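Local coordinates for protein Sso-CP2 metallo-carboxypetidase (Sulfolobus solfataricus, PDB 4MMO) that probably hydrolyses peptides from their carboxyl end as a zinc-dependent metallo-carboxypeptidase of the M20 family, at residues Lys14-Ala19 with Tyr72-Val77; Val185-Asp190 with Ile209-Ile214. One frame throughout, in Å; residues are numbered along the deposited sequence.

Interaction 1: Lys14-Ala19 with Tyr72-Val77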
loop_
_atom_site.group_PDB
_atom_site.type_symbol
_atom_site.label_atom_id
_atom_site.label_comp_id
_atom_site.label_asym_id
_atom_site.label_seq_id
_atom_site.Cartn_x
_atom_site.Cartn_y
_atom_site.Cartn_z
ATOM N N LYS A 14 17.623 0.179 28.912
ATOM C CA LYS A 14 16.920 -1.085 28.741
ATOM C C LYS A 14 15.851 -0.957 27.664
ATOM O O LYS A 14 14.887 -0.214 27.836
ATOM C CB LYS A 14 16.280 -1.535 30.049
ATOM C CG LYS A 14 17.256 -1.638 31.206
ATOM C CD LYS A 14 16.792 -2.653 32.236
ATOM C CE LYS A 14 17.717 -2.676 33.442
ATOM N NZ LYS A 14 19.145 -2.865 33.059
ATOM N N PRO A 15 16.020 -1.673 26.539
ATOM C CA PRO A 15 14.948 -1.609 25.545
ATOM C C PRO A 15 13.693 -2.313 26.039
ATOM O O PRO A 15 13.760 -3.178 26.911
ATOM C CB PRO A 15 15.548 -2.318 24.326
ATOM C CG PRO A 15 16.610 -3.189 24.869
ATOM C CD PRO A 15 17.157 -2.486 26.076
ATOM N N SER A 16 12.552 -1.925 25.487
ATOM C CA SER A 16 11.268 -2.435 25.933
ATOM C C SER A 16 10.247 -2.119 24.861
ATOM O O SER A 16 9.213 -1.506 25.120
ATOM C CB SER A 16 10.873 -1.798 27.267
ATOM O OG SER A 16 11.093 -0.402 27.236
ATOM N N ILE A 17 10.562 -2.528 23.640
ATOM C CA ILE A 17 9.664 -2.325 22.521
ATOM C C ILE A 17 8.543 -3.345 22.631
ATOM O O ILE A 17 8.775 -4.545 22.534
ATOM C CB ILE A 17 10.403 -2.460 21.185
ATOM C CG1 ILE A 17 11.624 -1.531 21.171
ATOM C CG2 ILE A 17 9.467 -2.140 20.031
ATOM C CD1 ILE A 17 12.519 -1.690 19.962
ATOM N N SER A 18 7.326 -2.862 22.867
ATOM C CA SER A 18 6.178 -3.743 23.040
ATOM C C SER A 18 5.712 -4.306 21.702
ATOM O O SER A 18 5.092 -5.367 21.651
ATOM C CB SER A 18 5.030 -2.991 23.719
ATOM O OG SER A 18 4.757 -1.775 23.048
ATOM N N ALA A 19 6.011 -3.591 20.621
ATOM C CA ALA A 19 5.617 -4.020 19.283
ATOM C C ALA A 19 6.236 -5.369 18.927
ATOM O O ALA A 19 5.605 -6.190 18.266
ATOM C CB ALA A 19 6.017 -2.976 18.257
ATOM N N TYR A 72 5.949 1.478 30.743
ATOM C CA TYR A 72 7.385 1.257 30.602
ATOM C C TYR A 72 7.779 0.823 29.191
ATOM O O TYR A 72 8.961 0.784 28.862
ATOM C CB TYR A 72 7.886 0.242 31.638
ATOM C CG TYR A 72 7.276 -1.139 31.531
ATOM C CD1 TYR A 72 7.839 -2.111 30.707
ATOM C CD2 TYR A 72 6.154 -1.480 32.270
ATOM C CE1 TYR A 72 7.287 -3.376 30.614
ATOM C CE2 TYR A 72 5.595 -2.742 32.188
ATOM C CZ TYR A 72 6.164 -3.686 31.355
ATOM O OH TYR A 72 5.607 -4.942 31.274
ATOM N N ASP A 73 6.793 0.509 28.357
ATOM C CA ASP A 73 7.074 0.135 26.975
ATOM C C ASP A 73 7.268 1.377 26.123
ATOM O O ASP A 73 6.720 2.436 26.428
ATOM C CB ASP A 73 5.953 -0.734 26.391
ATOM C CG ASP A 73 4.621 -0.003 26.307
ATOM O OD1 ASP A 73 4.193 0.560 27.332
ATOM O OD2 ASP A 73 4.003 0.013 25.221
ATOM N N VAL A 74 8.045 1.234 25.052
ATOM C CA VAL A 74 8.363 2.339 24.153
ATOM C C VAL A 74 8.072 1.980 22.700
ATOM O O VAL A 74 7.850 0.814 22.371
ATOM C CB VAL A 74 9.848 2.727 24.262
ATOM C CG1 VAL A 74 10.154 3.251 25.654
ATOM C CG2 VAL A 74 10.747 1.524 23.929
ATOM N N GLN A 75 8.086 2.989 21.836
ATOM C CA GLN A 75 7.874 2.784 20.409
ATOM C C GLN A 75 9.090 2.107 19.777
ATOM O O GLN A 75 10.197 2.192 20.316
ATOM C CB GLN A 75 7.628 4.125 19.716
ATOM C CG GLN A 75 6.222 4.684 19.901
ATOM C CD GLN A 75 5.286 4.323 18.760
ATOM O OE1 GLN A 75 5.660 4.389 17.589
ATOM N NE2 GLN A 75 4.061 3.939 19.099
ATOM N N PRO A 76 8.894 1.444 18.622
ATOM C CA PRO A 76 10.032 0.862 17.899
ATOM C C PRO A 76 10.990 1.959 17.452
ATOM O O PRO A 76 10.625 3.133 17.542
ATOM C CB PRO A 76 9.382 0.184 16.684
ATOM C CG PRO A 76 7.932 0.055 17.022
ATOM C CD PRO A 76 7.618 1.212 17.921
ATOM N N VAL A 77 12.180 1.589 16.982
ATOM C CA VAL A 77 13.214 2.571 16.656
ATOM C C VAL A 77 13.683 2.484 15.206
ATOM O O VAL A 77 14.641 3.150 14.818
ATOM C CB VAL A 77 14.429 2.434 17.596
ATOM C CG1 VAL A 77 13.998 2.643 19.039
ATOM C CG2 VAL A 77 15.095 1.071 17.433
HETATM O O HOH W 1 6.434 -0.867 20.580
#
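Ile17 and Ala19 make the apolar side of this loop-to-loop contact, lying side by side against one side of the Pro76 ring. The CG2 branch of Ile17, anti to its own backbone N, lies 4.0 Å from Pro76 CG, while Ala19 CB meets the same Pro76 CG at 3.8 Å, so the tip of the ring is touched by two methyls. Val74 comes next: its CG2 branch, held in the crowded position between N and C, lies against the Ser16 carbonyl, 3.6 Å from Ser16 O and close to its carbon, near Ser16 OG and with Ile17 CG1 beside it. That same oxygen accepts Val74 N at 3.0 Å, nearly straight at the hydrogen (161°) although the donor stands 38° above the carbonyl plane. This bond belongs to a single beta bridge pairing Ile17 with Val74, which joins the loop after helix 3-12 to the loop leaving strand 65-71. Ser16 OG is turned into the crowded position and donates in plane to Tyr72 O at 2.9 Å.

The strand end carries the His-x-Asp signature of M20 peptidases: the zinc ligand His71 stands two residues before Asp73, and its ND1 is hydrogen-bonded to Asp73 O. The Asp73 carboxylate, its CG in the crowded position between N and C, lies beside Ser18, whose OG reaches the anti lone pair of OD2 at 2.9 Å; Glu138 N gives OD2 a second bond. An alanine in place of Asp73 would remove this acceptor and would probably loosen the hold on both Ser18 and the Glu138 backbone beside the metal site. Ser18 CB also packs against Asp73 CB at 3.6 Å, so the two stems lie together behind the hydrogen bond. A water bridges the two loops, donating to Ser18 OG and to Val74 O (2.8 Å from the latter) and accepting from Ala19 N.

Interaction 2: Val185-Asp190 with Ile209-Ile214. With SO4 (sulfate ion), chain G.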
loop_
_atom_site.group_PDB
_atom_site.type_symbol
_atom_site.label_atom_id
_atom_site.label_comp_id
_atom_site.label_asym_id
_atom_site.label_seq_id
_atom_site.Cartn_x
_atom_site.Cartn_y
_atom_site.Cartn_z
ATOM N N VAL A 185 -9.272 -0.842 12.477
ATOM C CA VAL A 185 -9.956 -1.827 11.653
ATOM C C VAL A 185 -9.110 -2.185 10.443
ATOM O O VAL A 185 -8.468 -1.321 9.842
ATOM C CB VAL A 185 -11.326 -1.306 11.185
ATOM C CG1 VAL A 185 -11.944 -2.232 10.138
ATOM C CG2 VAL A 185 -12.259 -1.158 12.371
ATOM N N GLU A 186 -9.108 -3.468 10.099
ATOM C CA GLU A 186 -8.484 -3.932 8.870
ATOM C C GLU A 186 -9.519 -4.607 7.989
ATOM O O GLU A 186 -10.240 -5.497 8.441
ATOM C CB GLU A 186 -7.348 -4.902 9.163
ATOM C CG GLU A 186 -6.766 -5.516 7.899
ATOM C CD GLU A 186 -5.392 -6.111 8.111
ATOM O OE1 GLU A 186 -5.170 -6.744 9.166
ATOM O OE2 GLU A 186 -4.533 -5.939 7.221
ATOM N N LEU A 187 -9.601 -4.163 6.739
ATOM C CA LEU A 187 -10.487 -4.770 5.755
ATOM C C LEU A 187 -9.644 -5.594 4.805
ATOM O O LEU A 187 -8.593 -5.142 4.364
ATOM C CB LEU A 187 -11.237 -3.700 4.964
ATOM C CG LEU A 187 -12.092 -2.720 5.762
ATOM C CD1 LEU A 187 -12.775 -1.740 4.821
ATOM C CD2 LEU A 187 -13.119 -3.461 6.605
ATOM N N VAL A 188 -10.105 -6.801 4.497
ATOM C CA VAL A 188 -9.383 -7.685 3.595
ATOM C C VAL A 188 -10.325 -8.306 2.573
ATOM O O VAL A 188 -11.407 -8.782 2.918
ATOM C CB VAL A 188 -8.664 -8.815 4.359
ATOM C CG1 VAL A 188 -7.854 -9.677 3.400
ATOM C CG2 VAL A 188 -7.760 -8.238 5.441
ATOM N N LEU A 189 -9.899 -8.282 1.314
ATOM C CA LEU A 189 -10.584 -8.988 0.243
ATOM C C LEU A 189 -9.618 -10.009 -0.327
ATOM O O LEU A 189 -8.440 -9.713 -0.524
ATOM C CB LEU A 189 -11.021 -8.024 -0.861
ATOM C CG LEU A 189 -12.016 -6.927 -0.492
ATOM C CD1 LEU A 189 -12.313 -6.071 -1.712
ATOM C CD2 LEU A 189 -13.292 -7.518 0.071
ATOM N N ASP A 190 -10.115 -11.215 -0.575
ATOM C CA ASP A 190 -9.321 -12.260 -1.202
ATOM C C ASP A 190 -10.222 -13.016 -2.169
ATOM O O ASP A 190 -11.116 -13.748 -1.744
ATOM C CB ASP A 190 -8.735 -13.198 -0.148
ATOM C CG ASP A 190 -7.529 -13.959 -0.655
ATOM O OD1 ASP A 190 -7.508 -14.298 -1.855
ATOM O OD2 ASP A 190 -6.597 -14.208 0.140
ATOM N N ILE A 209 -9.888 -2.293 -6.949
ATOM C CA ILE A 209 -10.913 -1.321 -7.295
ATOM C C ILE A 209 -12.106 -1.457 -6.355
ATOM O O ILE A 209 -12.653 -0.454 -5.896
ATOM C CB ILE A 209 -11.356 -1.447 -8.787
ATOM C CG1 ILE A 209 -12.395 -0.382 -9.148
ATOM C CG2 ILE A 209 -11.919 -2.814 -9.081
ATOM C CD1 ILE A 209 -11.853 1.019 -9.108
ATOM N N ASP A 210 -12.496 -2.695 -6.057
ATOM C CA ASP A 210 -13.643 -2.936 -5.189
ATOM C C ASP A 210 -13.399 -2.343 -3.811
ATOM O O ASP A 210 -14.260 -1.655 -3.267
ATOM C CB ASP A 210 -13.948 -4.431 -5.073
ATOM C CG ASP A 210 -14.624 -4.992 -6.314
ATOM O OD1 ASP A 210 -14.986 -4.198 -7.211
ATOM O OD2 ASP A 210 -14.802 -6.229 -6.387
ATOM N N LEU A 211 -12.221 -2.595 -3.254
ATOM C CA LEU A 211 -11.894 -2.083 -1.931
ATOM C C LEU A 211 -11.732 -0.561 -1.955
ATOM O O LEU A 211 -12.160 0.126 -1.025
ATOM C CB LEU A 211 -10.627 -2.747 -1.390
ATOM C CG LEU A 211 -10.292 -2.446 0.075
ATOM C CD1 LEU A 211 -11.453 -2.798 1.005
ATOM C CD2 LEU A 211 -9.033 -3.189 0.497
ATOM N N ALA A 212 -11.122 -0.039 -3.018
ATOM C CA ALA A 212 -11.003 1.408 -3.185
ATOM C C ALA A 212 -12.386 2.041 -3.191
ATOM O O ALA A 212 -12.595 3.111 -2.622
ATOM C CB ALA A 212 -10.264 1.745 -4.475
ATOM N N LYS A 213 -13.334 1.370 -3.833
ATOM C CA LYS A 213 -14.697 1.875 -3.898
ATOM C C LYS A 213 -15.346 1.839 -2.521
ATOM O O LYS A 213 -16.062 2.766 -2.150
ATOM C CB LYS A 213 -15.521 1.075 -4.911
ATOM C CG LYS A 213 -15.589 1.734 -6.282
ATOM C CD LYS A 213 -15.965 0.753 -7.378
ATOM C CE LYS A 213 -15.869 1.399 -8.756
ATOM N NZ LYS A 213 -16.746 2.598 -8.889
ATOM N N ILE A 214 -15.076 0.779 -1.764
ATOM C CA ILE A 214 -15.629 0.618 -0.422
ATOM C C ILE A 214 -15.193 1.758 0.494
ATOM O O ILE A 214 -16.030 2.434 1.096
ATOM C CB ILE A 214 -15.196 -0.730 0.206
ATOM C CG1 ILE A 214 -15.902 -1.900 -0.488
ATOM C CG2 ILE A 214 -15.475 -0.758 1.712
ATOM C CD1 ILE A 214 -17.404 -1.977 -0.253
HETATM S S SO4 G . -20.572 2.542 -9.391
HETATM O O1 SO4 G . -19.489 1.754 -8.807
HETATM O O2 SO4 G . -21.374 3.115 -8.316
HETATM O O3 SO4 G . -20.016 3.621 -10.207
HETATM O O4 SO4 G . -21.409 1.681 -10.226
#
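Lys213 NZ is the best-held polar atom, gripped by three hydrogen bonds: one to O1 of a sulfate at 2.9 Å and one each to Ser216 O and Val219 O of the second subunit. A bend at the last torsion (chi4 -59°) turns the ammonium toward these acceptors, and the sulfate, probably from the crystallisation liquor, is also bonded to Met221 N of that subunit. Lys213 itself has no part in the packing on strand 185-190, which is purely apolar and has no hydrogen bond across it.

There Leu211 is the central side chain. With CG anti to the backbone N (chi1 -171°), it extends from the helix toward the strand and crosses Leu187 and Leu189 obliquely. Its stem and tip take different partners: CB receives Leu189 CD1 at 3.7 Å, whereas its CD1 methyl lies 4.1 Å from Leu187 CB. The two strand leucines, two residues apart and hence on the same face, share one rotamer and present matching CD1 methyls. Leu187 CD1 meets CG2 of Ile214, three residues (about one turn) beyond Leu211, at 4.2 Å, and Leu189 CD1 also touches Asp210 CB. The Asp210 carboxylate is held by Arg205 and Tyr191.

The axes of strand 185-190 and helix 209-214 are 151° apart in direction, roughly antiparallel, and approach to 9.5 Å, a helix packed on a sheet of the M20 dimerisation domain. Leu329 of helix 318-331 and Phe334 extend the apolar layer, strands 299-312 and 337-348 pair with strand 178-190, and helix 207-218 lies between this sheet and the second subunit, its Ala212 packing on Ala212 of the second subunit.

How the interactions relate
The two contacts follow one another in series along the chain, interaction 1 beside the zinc site and interaction 2 in the dimerisation domain. Their centres are about 31 Å apart and their nearest atoms about 14 Å, so they do not touch. At interaction 1 the side chain of Asp73 lies about 7 Å from the bound zinc, whose ligands are His71, Asp104 and Glu163, and the side chain of Gln75 lies about 3 Å from that of Glu138, a zinc-binding residue of this protein that holds no zinc in this chain. Interaction 2 is remote from the annotated sites and borders the second subunit instead, whereas no other protein chain of the assembly touches segments 14-19 and 72-77.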